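Local coordinates for putative GH105 family protein (Salmonella enterica subsp. enterica serovar Paratyphi A, PDB 3QWT) that probably hydrolyses unsaturated glucuronyl or galacturonyl residues at the ends of polysaccharide fragments, although its function remains unproven, at residues A[47-52]-A[157-162]; A[151-156]-A[173-178]; A[343-346]-A[352-355]. All coordinates share one frame; numbering follows the deposited sequence.

Interaction 1 of 3, residues A[47-52]-A[157-162]; sequences FLLRLD and TLAEEN
The backbones of 47-52, which includes the short strand 49-50, and the irregular 157-162 come nearest at Leu51 and Ala159, whose CA atoms are 6.9 Å apart, so side chains from 47-52 span most of the gap. Leu49 does most of this by opening its isobutyl fork over the turn that carries Leu158 and Ala159. One prong, CD1, rests 3.9 Å from Leu158 CB and also reaches Leu158 CD1 at 4.1 Å; the other, CD2, comes 4.2 Å from Ala159 CB. With the fork facing this turn, chi1 of Leu49 (-147°) departs from a staggered value. The two leucine side chains meet at a slant rather than running alongside. Leu51 adds a looser touch on the peptide: its CB points toward the loop, and its CD2 stands 3.9 Å from Leu158 O. That loop keeps its shape partly through Thr157 N bonded to Glu160 O at 3.0 Å. The cluster is also closed by a second subunit, whose Tyr6 packs on both Leu49 and Ala159 and whose Val8 packs on Leu51. Strands 49-50 and 56-57 pair as a small antiparallel beta hairpin, in which Ile57 bonds Leu49 and packs against Leu49 and Leu51; the contact joins this hairpin to the loop between helix 131-143 and strand 165-167 of the alpha/alpha toroid.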
ATOM      1  N   PHE A  47      17.778   1.081  55.860  1.00 54.38           N
ATOM      2  CA  PHE A  47      17.508   1.638  54.531  1.00 59.82           C
ATOM      3  C   PHE A  47      16.045   1.602  54.105  1.00 55.76           C
ATOM      4  O   PHE A  47      15.674   2.226  53.115  1.00 51.17           O
ATOM      5  CB  PHE A  47      18.384   0.964  53.481  1.00 60.98           C
ATOM      6  CG  PHE A  47      19.843   1.277  53.628  1.00 59.22           C
ATOM      7  CD1 PHE A  47      20.307   2.560  53.410  1.00 52.60           C
ATOM      8  CD2 PHE A  47      20.751   0.290  53.982  1.00 65.03           C
ATOM      9  CE1 PHE A  47      21.653   2.861  53.546  1.00 62.58           C
ATOM     10  CE2 PHE A  47      22.105   0.584  54.117  1.00 67.19           C
ATOM     11  CZ  PHE A  47      22.555   1.871  53.899  1.00 65.28           C
ATOM     12  N   LEU A  48      15.226   0.883  54.868  1.00 60.07           N
ATOM     13  CA  LEU A  48      13.809   0.706  54.560  1.00 56.53           C
ATOM     14  C   LEU A  48      13.033   2.006  54.375  1.00 56.75           C
ATOM     15  O   LEU A  48      13.176   2.944  55.159  1.00 60.16           O
ATOM     16  CB  LEU A  48      13.143  -0.105  55.663  1.00 59.78           C
ATOM     17  CG  LEU A  48      13.764  -1.475  55.896  1.00 64.22           C
ATOM     18  CD1 LEU A  48      13.310  -2.038  57.241  1.00 65.03           C
ATOM     19  CD2 LEU A  48      13.413  -2.410  54.734  1.00 63.66           C
ATOM     20  N   LEU A  49      12.195   2.037  53.339  1.00 53.23           N
ATOM     21  CA  LEU A  49      11.314   3.165  53.074  1.00 48.77           C
ATOM     22  C   LEU A  49      10.073   3.046  53.933  1.00 48.78           C
ATOM     23  O   LEU A  49       9.365   2.038  53.872  1.00 53.38           O
ATOM     24  CB  LEU A  49      10.897   3.165  51.608  1.00 49.47           C
ATOM     25  CG  LEU A  49      10.660   4.491  50.874  1.00 52.46           C
ATOM     26  CD1 LEU A  49       9.404   4.379  49.988  1.00 45.28           C
ATOM     27  CD2 LEU A  49      10.582   5.719  51.802  1.00 45.37           C
ATOM     28  N   ARG A  50       9.805   4.077  54.725  1.00 50.35           N
ATOM     29  CA  ARG A  50       8.671   4.058  55.641  1.00 56.95           C
ATOM     30  C   ARG A  50       7.720   5.211  55.336  1.00 56.01           C
ATOM     31  O   ARG A  50       8.150   6.348  55.145  1.00 56.56           O
ATOM     32  CB  ARG A  50       9.151   4.121  57.100  1.00 60.65           C
ATOM     33  CG  ARG A  50      10.624   3.760  57.295  1.00 64.82           C
ATOM     34  CD  ARG A  50      11.015   3.659  58.774  1.00 65.46           C
ATOM     35  NE  ARG A  50      10.507   2.433  59.380  1.00 70.21           N
ATOM     36  CZ  ARG A  50      11.255   1.378  59.700  1.00 68.58           C
ATOM     37  NH1 ARG A  50      12.567   1.400  59.493  1.00 69.61           N
ATOM     38  NH2 ARG A  50      10.688   0.306  60.240  1.00 60.34           N
ATOM     39  N   LEU A  51       6.426   4.903  55.276  1.00 56.43           N
ATOM     40  CA  LEU A  51       5.399   5.898  54.976  1.00 59.20           C
ATOM     41  C   LEU A  51       4.432   5.963  56.147  1.00 59.54           C
ATOM     42  O   LEU A  51       4.252   4.967  56.850  1.00 60.75           O
ATOM     43  CB  LEU A  51       4.628   5.508  53.713  1.00 57.86           C
ATOM     44  CG  LEU A  51       5.266   5.613  52.324  1.00 64.33           C
ATOM     45  CD1 LEU A  51       6.753   5.278  52.320  1.00 65.52           C
ATOM     46  CD2 LEU A  51       4.500   4.736  51.321  1.00 63.95           C
ATOM     47  N   ASP A  52       3.800   7.117  56.353  1.00 60.27           N
ATOM     48  CA  ASP A  52       2.847   7.259  57.454  1.00 62.84           C
ATOM     49  C   ASP A  52       1.587   6.436  57.171  1.00 65.72           C
ATOM     50  O   ASP A  52       0.584   6.535  57.875  1.00 59.36           O
ATOM     51  CB  ASP A  52       2.521   8.733  57.729  1.00 63.77           C
ATOM     52  CG  ASP A  52       1.765   9.393  56.593  1.00 68.74           C
ATOM     53  OD1 ASP A  52       1.462  10.602  56.708  1.00 68.05           O
ATOM     54  OD2 ASP A  52       1.476   8.710  55.587  1.00 69.78           O
ATOM     55  N   THR A 157       6.647   9.696  43.139  1.00 32.31           N
ATOM     56  CA  THR A 157       7.331   8.581  43.761  1.00 37.69           C
ATOM     57  C   THR A 157       6.446   7.873  44.803  1.00 42.22           C
ATOM     58  O   THR A 157       5.332   8.319  45.072  1.00 47.52           O
ATOM     59  CB  THR A 157       8.626   9.149  44.358  1.00 42.17           C
ATOM     60  OG1 THR A 157       9.645   9.104  43.351  1.00 51.95           O
ATOM     61  CG2 THR A 157       9.069   8.447  45.613  1.00 42.24           C
ATOM     62  N   LEU A 158       6.912   6.754  45.357  1.00 42.46           N
ATOM     63  CA  LEU A 158       6.190   6.105  46.452  1.00 42.37           C
ATOM     64  C   LEU A 158       6.028   7.090  47.603  1.00 46.40           C
ATOM     65  O   LEU A 158       5.001   7.098  48.293  1.00 47.48           O
ATOM     66  CB  LEU A 158       6.945   4.870  46.957  1.00 38.41           C
ATOM     67  CG  LEU A 158       6.729   3.519  46.271  1.00 44.17           C
ATOM     68  CD1 LEU A 158       7.842   2.554  46.639  1.00 38.57           C
ATOM     69  CD2 LEU A 158       5.373   2.918  46.648  1.00 41.10           C
ATOM     70  N   ALA A 159       7.052   7.927  47.783  1.00 38.61           N
ATOM     71  CA  ALA A 159       7.207   8.752  48.982  1.00 44.09           C
ATOM     72  C   ALA A 159       6.846  10.239  48.856  1.00 46.21           C
ATOM     73  O   ALA A 159       6.485  10.876  49.845  1.00 55.36           O
ATOM     74  CB  ALA A 159       8.622   8.620  49.514  1.00 52.71           C
ATOM     75  N   GLU A 160       6.956  10.794  47.656  1.00 40.41           N
ATOM     76  CA  GLU A 160       6.745  12.225  47.461  1.00 36.48           C
ATOM     77  C   GLU A 160       5.970  12.512  46.187  1.00 41.50           C
ATOM     78  O   GLU A 160       6.147  11.822  45.176  1.00 36.47           O
ATOM     79  CB  GLU A 160       8.090  12.942  47.356  1.00 30.16           C
ATOM     80  CG  GLU A 160       9.042  12.687  48.525  1.00 45.69           C
ATOM     81  CD  GLU A 160      10.291  13.583  48.465  1.00 59.88           C
ATOM     82  OE1 GLU A 160      10.142  14.823  48.621  1.00 65.54           O
ATOM     83  OE2 GLU A 160      11.409  13.046  48.258  1.00 53.31           O
ATOM     84  N   GLU A 161       5.132  13.546  46.226  1.00 40.64           N
ATOM     85  CA  GLU A 161       4.518  14.052  45.010  1.00 41.30           C
ATOM     86  C   GLU A 161       5.569  14.584  44.034  1.00 42.54           C
ATOM     87  O   GLU A 161       5.562  14.223  42.840  1.00 33.03           O
ATOM     88  CB  GLU A 161       3.494  15.139  45.317  1.00 46.71           C
ATOM     89  CG  GLU A 161       2.163  14.602  45.782  1.00 58.59           C
ATOM     90  CD  GLU A 161       1.087  15.672  45.817  1.00 67.35           C
ATOM     91  OE1 GLU A 161       1.262  16.717  45.147  1.00 63.20           O
ATOM     92  OE2 GLU A 161       0.066  15.464  46.516  1.00 72.78           O
ATOM     93  N   ASN A 162       6.464  15.431  44.550  1.00 32.33           N
ATOM     94  CA  ASN A 162       7.428  16.146  43.721  1.00 33.67           C
ATOM     95  C   ASN A 162       6.714  16.991  42.680  1.00 40.43           C
ATOM     96  O   ASN A 162       7.033  16.964  41.488  1.00 32.94           O
ATOM     97  CB  ASN A 162       8.405  15.181  43.066  1.00 38.15           C
ATOM     98  CG  ASN A 162       9.257  14.459  44.078  1.00 46.91           C
ATOM     99  OD1 ASN A 162       9.757  15.065  45.023  1.00 52.04           O
ATOM    100  ND2 ASN A 162       9.413  13.155  43.902  1.00 46.17           N
TER

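Interaction 2 of 3, residues A[151-156]-A[173-178]; sequences GGMQHI and MTVLPL
No ring takes part where Met153 meets Thr174, Val175 and Leu178; the nearest flat group, the imidazole of His155, makes no close contact with 173-178. It is stacked on Trp167, its ND1 hydrogen-bonded to Thr170 OG1 at the start of helix 170-184 and its NE2 to a glycerol, probably from the crystallisation liquor. The contact packs a loop on a helix of the alpha/alpha toroid, the all-helical ring common to this family. Met153, built as selenomethionine, is the one side chain of 151-156 to bridge the gap. Its CG lies beside the backbone N (chi1 -71°), and from there the chain runs out nearly straight, carrying selenium and methyl along the helix surface. SE sits 3.8 Å from Thr174 CG2 and, less closely, 4.3 Å from Val175 CG2; the terminal CE continues to Leu178, one turn beyond Thr174. With OG1 bonded to Val109 O, the buried hydroxyl of Thr174 is satisfied and the methyl CG2 faces the selenium. Helix 188-205 packs alongside: Glu193 touches Met153 and Leu178, Ala194 touches Val175, and separately Gln197 OE1 accepts from Met153 N. In the loop, His155 is the centre of an inverse gamma turn, Ile156 N reaching back to Gln154 O at 2.6 Å. The helix is kinked at Pro177, whose nitrogen makes no bond to the preceding turn, yet Leu178 N still donates to Thr174 O at 2.9 Å, and Leu178 CD2 meets Met153 CE at 3.9 Å.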
ATOM      1  N   GLY A 151       2.886  19.150  29.850  1.00 32.73           N
ATOM      2  CA  GLY A 151       2.611  17.731  29.816  1.00 37.59           C
ATOM      3  C   GLY A 151       3.840  16.889  30.052  1.00 39.18           C
ATOM      4  O   GLY A 151       3.921  15.755  29.591  1.00 33.93           O
ATOM      5  N   GLY A 152       4.807  17.444  30.776  1.00 31.32           N
ATOM      6  CA  GLY A 152       5.958  16.663  31.182  1.00 28.34           C
ATOM      7  C   GLY A 152       5.546  15.645  32.225  1.00 32.12           C
ATOM      8  O   GLY A 152       4.682  15.910  33.062  1.00 33.70           O
HETATM    9  N   MSE A 153       6.145  14.467  32.173  1.00 32.24           N
HETATM   10  CA  MSE A 153       5.885  13.467  33.200  1.00 30.40           C
HETATM   11  C   MSE A 153       6.462  13.912  34.543  1.00 33.51           C
HETATM   12  O   MSE A 153       7.648  14.247  34.648  1.00 36.30           O
HETATM   13  CB  MSE A 153       6.453  12.124  32.789  1.00 23.59           C
HETATM   14  CG  MSE A 153       5.658  11.501  31.655  1.00 31.95           C
HETATM   15 SE   MSE A 153       6.149   9.650  31.430  0.74 39.16          SE
HETATM   16  CE  MSE A 153       4.567   9.018  30.479  1.00 25.60           C
ATOM     17  N   GLN A 154       5.613  13.949  35.563  1.00 29.59           N
ATOM     18  CA  GLN A 154       6.058  14.404  36.866  1.00 35.61           C
ATOM     19  C   GLN A 154       6.711  13.237  37.589  1.00 39.21           C
ATOM     20  O   GLN A 154       6.147  12.145  37.638  1.00 39.11           O
ATOM     21  CB  GLN A 154       4.887  14.958  37.668  1.00 37.45           C
ATOM     22  CG  GLN A 154       5.255  15.411  39.067  1.00 35.65           C
ATOM     23  CD  GLN A 154       4.118  16.148  39.721  1.00 40.48           C
ATOM     24  OE1 GLN A 154       3.653  17.183  39.219  1.00 37.84           O
ATOM     25  NE2 GLN A 154       3.642  15.614  40.838  1.00 42.74           N
ATOM     26  N   HIS A 155       7.913  13.450  38.119  1.00 35.96           N
ATOM     27  CA  HIS A 155       8.607  12.367  38.805  1.00 36.33           C
ATOM     28  C   HIS A 155       7.956  12.061  40.154  1.00 43.93           C
ATOM     29  O   HIS A 155       8.556  12.299  41.206  1.00 41.94           O
ATOM     30  CB  HIS A 155      10.101  12.668  38.979  1.00 33.68           C
ATOM     31  CG  HIS A 155      10.903  11.479  39.413  1.00 38.08           C
ATOM     32  ND1 HIS A 155      11.376  10.536  38.522  1.00 41.64           N
ATOM     33  CD2 HIS A 155      11.295  11.064  40.640  1.00 33.47           C
ATOM     34  CE1 HIS A 155      12.041   9.604  39.183  1.00 40.24           C
ATOM     35  NE2 HIS A 155      12.006   9.900  40.469  1.00 36.68           N
ATOM     36  N   ILE A 156       6.727  11.534  40.119  1.00 40.81           N
ATOM     37  CA  ILE A 156       6.031  11.161  41.339  1.00 33.76           C
ATOM     38  C   ILE A 156       6.447   9.777  41.837  1.00 37.69           C
ATOM     39  O   ILE A 156       6.545   8.814  41.082  1.00 36.75           O
ATOM     40  CB  ILE A 156       4.495  11.242  41.210  1.00 35.97           C
ATOM     41  CG1 ILE A 156       3.838  10.964  42.567  1.00 31.53           C
ATOM     42  CG2 ILE A 156       3.992  10.247  40.199  1.00 39.07           C
ATOM     43  CD1 ILE A 156       2.328  11.060  42.535  1.00 30.57           C
HETATM   44  N   MSE A 173      12.769   4.598  34.322  1.00 35.89           N
HETATM   45  CA  MSE A 173      11.752   3.899  35.111  1.00 32.55           C
HETATM   46  C   MSE A 173      10.337   3.881  34.512  1.00 34.14           C
HETATM   47  O   MSE A 173       9.538   3.020  34.873  1.00 32.44           O
HETATM   48  CB  MSE A 173      11.667   4.489  36.509  1.00 31.02           C
HETATM   49  CG  MSE A 173      13.012   4.707  37.182  1.00 31.39           C
HETATM   50 SE   MSE A 173      14.243   3.212  36.993  0.67 42.83          SE
HETATM   51  CE  MSE A 173      15.859   4.190  37.536  1.00 45.84           C
ATOM     52  N   THR A 174      10.011   4.833  33.637  1.00 27.55           N
ATOM     53  CA  THR A 174       8.667   4.883  33.045  1.00 25.07           C
ATOM     54  C   THR A 174       8.658   5.087  31.536  1.00 30.53           C
ATOM     55  O   THR A 174       7.918   4.423  30.819  1.00 34.63           O
ATOM     56  CB  THR A 174       7.772   5.962  33.721  1.00 29.56           C
ATOM     57  OG1 THR A 174       7.436   5.527  35.037  1.00 30.80           O
ATOM     58  CG2 THR A 174       6.475   6.170  32.962  1.00 27.95           C
ATOM     59  N   VAL A 175       9.459   6.013  31.037  1.00 33.16           N
ATOM     60  CA  VAL A 175       9.428   6.237  29.612  1.00 29.75           C
ATOM     61  C   VAL A 175       9.809   4.994  28.812  1.00 32.18           C
ATOM     62  O   VAL A 175       9.079   4.580  27.926  1.00 33.12           O
ATOM     63  CB  VAL A 175      10.321   7.386  29.159  1.00 24.59           C
ATOM     64  CG1 VAL A 175      10.066   7.634  27.673  1.00 20.80           C
ATOM     65  CG2 VAL A 175      10.027   8.623  29.968  1.00 27.36           C
ATOM     66  N   LEU A 176      10.960   4.410  29.102  1.00 33.14           N
ATOM     67  CA  LEU A 176      11.399   3.280  28.302  1.00 31.02           C
ATOM     68  C   LEU A 176      10.396   2.125  28.386  1.00 31.01           C
ATOM     69  O   LEU A 176      10.067   1.526  27.371  1.00 36.90           O
ATOM     70  CB  LEU A 176      12.809   2.837  28.696  1.00 25.92           C
ATOM     71  CG  LEU A 176      13.314   1.608  27.941  1.00 25.82           C
ATOM     72  CD1 LEU A 176      13.296   1.842  26.439  1.00 28.66           C
ATOM     73  CD2 LEU A 176      14.701   1.271  28.391  1.00 33.88           C
ATOM     74  N   PRO A 177       9.909   1.805  29.600  1.00 31.91           N
ATOM     75  CA  PRO A 177       8.879   0.756  29.686  1.00 31.16           C
ATOM     76  C   PRO A 177       7.657   1.083  28.842  1.00 29.77           C
ATOM     77  O   PRO A 177       7.096   0.197  28.198  1.00 30.84           O
ATOM     78  CB  PRO A 177       8.508   0.746  31.172  1.00 30.31           C
ATOM     79  CG  PRO A 177       9.756   1.209  31.865  1.00 33.80           C
ATOM     80  CD  PRO A 177      10.436   2.177  30.930  1.00 32.42           C
ATOM     81  N   LEU A 178       7.246   2.344  28.843  1.00 31.21           N
ATOM     82  CA  LEU A 178       6.076   2.749  28.065  1.00 30.61           C
ATOM     83  C   LEU A 178       6.293   2.561  26.562  1.00 28.52           C
ATOM     84  O   LEU A 178       5.450   2.013  25.868  1.00 24.14           O
ATOM     85  CB  LEU A 178       5.698   4.196  28.362  1.00 22.40           C
ATOM     86  CG  LEU A 178       4.575   4.724  27.481  1.00 23.30           C
ATOM     87  CD1 LEU A 178       3.252   3.950  27.709  1.00 17.47           C
ATOM     88  CD2 LEU A 178       4.400   6.201  27.749  1.00 26.80           C
TER

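Interaction 3 of 3, residues A[343-346]-A[352-355]; sequences FGTG and DFYR
Tyr354 meets Thr345 and Gly346 along one flank of its ring, and its side chain can be followed outward from the helix. CB points past the 343-346 loop, but chi1 of -70° sets CG beside the backbone N and swings the ring back to it. CG itself lies in the plane of the neighbouring Phe353 ring, at its edge, while Phe353 CD2 stands 3.7 Å above the centre of the tyrosine ring. Farther out, CD1 and CE1 each approach Thr345 CG2 to 3.9 Å. CE1 is also 4.0 Å from Gly346 O, and CZ lies 4.2 Å from the same oxygen. At the tip, OH passes that carbonyl at 3.9 Å and finds its polar partners in His215 ND1 and Gly348 N. Helix 351-355 is a short element among the loops of the alpha/alpha toroid, and the segment before it doubles back so that Thr345 and Gly346 lie against its side. Phe353 grips the same two residues: CE2 comes 3.3 Å from Gly346 O, a C-H close to a carbonyl oxygen, and touches the methyl of Thr345, which thus sits against both aromatic side chains. Thr345 OG1 bonds Phe343 O at 3.0 Å while the methyl branch, CG2, lies against the rings. The backbone oxygen of Thr345 is hydrogen-bonded to a glycerol, probably from crystallisation. On the helix, Arg355 NH1 meets Asp352 OD1 at 2.8 Å from above the carboxylate plane, and Arg355 NE forms a second salt bridge with Asp287.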
ATOM      1  N   PHE A 343      23.601   4.618  47.620  1.00 49.41           N
ATOM      2  CA  PHE A 343      22.232   4.285  47.972  1.00 51.16           C
ATOM      3  C   PHE A 343      21.272   5.181  47.205  1.00 53.40           C
ATOM      4  O   PHE A 343      21.696   6.137  46.563  1.00 55.01           O
ATOM      5  CB  PHE A 343      22.038   4.439  49.480  1.00 52.35           C
ATOM      6  CG  PHE A 343      20.652   4.126  49.944  1.00 55.41           C
ATOM      7  CD1 PHE A 343      20.132   2.850  49.792  1.00 52.71           C
ATOM      8  CD2 PHE A 343      19.860   5.108  50.521  1.00 53.04           C
ATOM      9  CE1 PHE A 343      18.845   2.557  50.214  1.00 46.82           C
ATOM     10  CE2 PHE A 343      18.577   4.823  50.942  1.00 52.36           C
ATOM     11  CZ  PHE A 343      18.068   3.542  50.794  1.00 44.02           C
ATOM     12  N   GLY A 344      19.983   4.861  47.258  1.00 59.34           N
ATOM     13  CA  GLY A 344      18.982   5.645  46.556  1.00 60.48           C
ATOM     14  C   GLY A 344      19.215   7.121  46.784  1.00 59.61           C
ATOM     15  O   GLY A 344      19.421   7.548  47.929  1.00 58.55           O
ATOM     16  N   THR A 345      19.196   7.900  45.706  1.00 51.34           N
ATOM     17  CA  THR A 345      19.516   9.328  45.803  1.00 53.79           C
ATOM     18  C   THR A 345      18.388  10.220  45.283  1.00 50.84           C
ATOM     19  O   THR A 345      18.084  10.221  44.081  1.00 46.68           O
ATOM     20  CB  THR A 345      20.816   9.679  45.025  1.00 47.72           C
ATOM     21  OG1 THR A 345      21.925   8.968  45.574  1.00 47.64           O
ATOM     22  CG2 THR A 345      21.102  11.176  45.077  1.00 44.64           C
ATOM     23  N   GLY A 346      17.788  10.988  46.190  1.00 45.01           N
ATOM     24  CA  GLY A 346      16.768  11.963  45.837  1.00 47.15           C
ATOM     25  C   GLY A 346      17.298  13.241  45.196  1.00 48.95           C
ATOM     26  O   GLY A 346      18.460  13.322  44.772  1.00 46.02           O
ATOM     27  N   ASP A 352      26.658  19.444  48.160  1.00 51.97           N
ATOM     28  CA  ASP A 352      27.049  18.600  49.277  1.00 58.60           C
ATOM     29  C   ASP A 352      26.103  17.406  49.429  1.00 60.12           C
ATOM     30  O   ASP A 352      26.541  16.295  49.742  1.00 59.10           O
ATOM     31  CB  ASP A 352      27.103  19.416  50.569  1.00 64.64           C
ATOM     32  CG  ASP A 352      28.437  20.122  50.760  1.00 65.71           C
ATOM     33  OD1 ASP A 352      29.397  19.794  50.037  1.00 65.72           O
ATOM     34  OD2 ASP A 352      28.527  20.991  51.649  1.00 68.22           O
ATOM     35  N   PHE A 353      24.811  17.641  49.191  1.00 55.45           N
ATOM     36  CA  PHE A 353      23.800  16.595  49.326  1.00 55.26           C
ATOM     37  C   PHE A 353      24.201  15.346  48.554  1.00 55.35           C
ATOM     38  O   PHE A 353      24.032  14.232  49.031  1.00 47.76           O
ATOM     39  CB  PHE A 353      22.435  17.099  48.849  1.00 51.86           C
ATOM     40  CG  PHE A 353      21.426  16.011  48.629  1.00 54.64           C
ATOM     41  CD1 PHE A 353      20.504  15.688  49.613  1.00 57.37           C
ATOM     42  CD2 PHE A 353      21.394  15.313  47.440  1.00 54.08           C
ATOM     43  CE1 PHE A 353      19.563  14.683  49.405  1.00 55.88           C
ATOM     44  CE2 PHE A 353      20.454  14.307  47.226  1.00 60.12           C
ATOM     45  CZ  PHE A 353      19.541  13.993  48.206  1.00 57.36           C
ATOM     46  N   TYR A 354      24.734  15.547  47.354  1.00 58.99           N
ATOM     47  CA  TYR A 354      25.141  14.441  46.502  1.00 53.02           C
ATOM     48  C   TYR A 354      26.436  13.828  46.988  1.00 52.74           C
ATOM     49  O   TYR A 354      26.658  12.628  46.830  1.00 58.12           O
ATOM     50  CB  TYR A 354      25.288  14.916  45.054  1.00 52.20           C
ATOM     51  CG  TYR A 354      23.955  15.244  44.441  1.00 45.39           C
ATOM     52  CD1 TYR A 354      23.179  14.253  43.852  1.00 47.95           C
ATOM     53  CD2 TYR A 354      23.450  16.531  44.491  1.00 35.84           C
ATOM     54  CE1 TYR A 354      21.948  14.545  43.311  1.00 50.54           C
ATOM     55  CE2 TYR A 354      22.219  16.835  43.961  1.00 41.05           C
ATOM     56  CZ  TYR A 354      21.472  15.839  43.365  1.00 47.49           C
ATOM     57  OH  TYR A 354      20.246  16.133  42.831  1.00 44.53           O
ATOM     58  N   ARG A 355      27.276  14.664  47.589  1.00 43.98           N
ATOM     59  CA  ARG A 355      28.590  14.239  48.044  1.00 50.98           C
ATOM     60  C   ARG A 355      28.524  13.243  49.198  1.00 50.98           C
ATOM     61  O   ARG A 355      29.371  12.360  49.293  1.00 49.10           O
ATOM     62  CB  ARG A 355      29.449  15.448  48.430  1.00 54.83           C
ATOM     63  CG  ARG A 355      29.813  16.342  47.247  1.00 55.60           C
ATOM     64  CD  ARG A 355      30.525  17.612  47.705  1.00 58.12           C
ATOM     65  NE  ARG A 355      30.919  18.464  46.582  1.00 63.11           N
ATOM     66  CZ  ARG A 355      30.522  19.727  46.419  1.00 63.83           C
ATOM     67  NH1 ARG A 355      29.713  20.296  47.307  1.00 63.34           N
ATOM     68  NH2 ARG A 355      30.935  20.424  45.366  1.00 60.27           N
TER

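How the interactions relate
Interactions 1 and 2 share one long loop between helix 131-143 and strand 165-167: residues 157-162 follow directly on 151-156, and the two are tied by probable hydrogen bonds from Asn162 ND2 to His155 O and from Gln154 NE2 to Glu161 O. Interaction 2 lies deepest, against a toroid helix; interaction 1 lies farther from the chain's centre and owes its burial partly to a second subunit. Interaction 3 is partly buried. It adjoins interaction 1 through the rings of Phe47 and Phe343 but does not touch interaction 2. The chemistry changes accordingly: aliphatic leucine and alanine groups in 1, selenomethionine on aliphatic groups in 2, aromatic rings on a methyl and a carbonyl in 3.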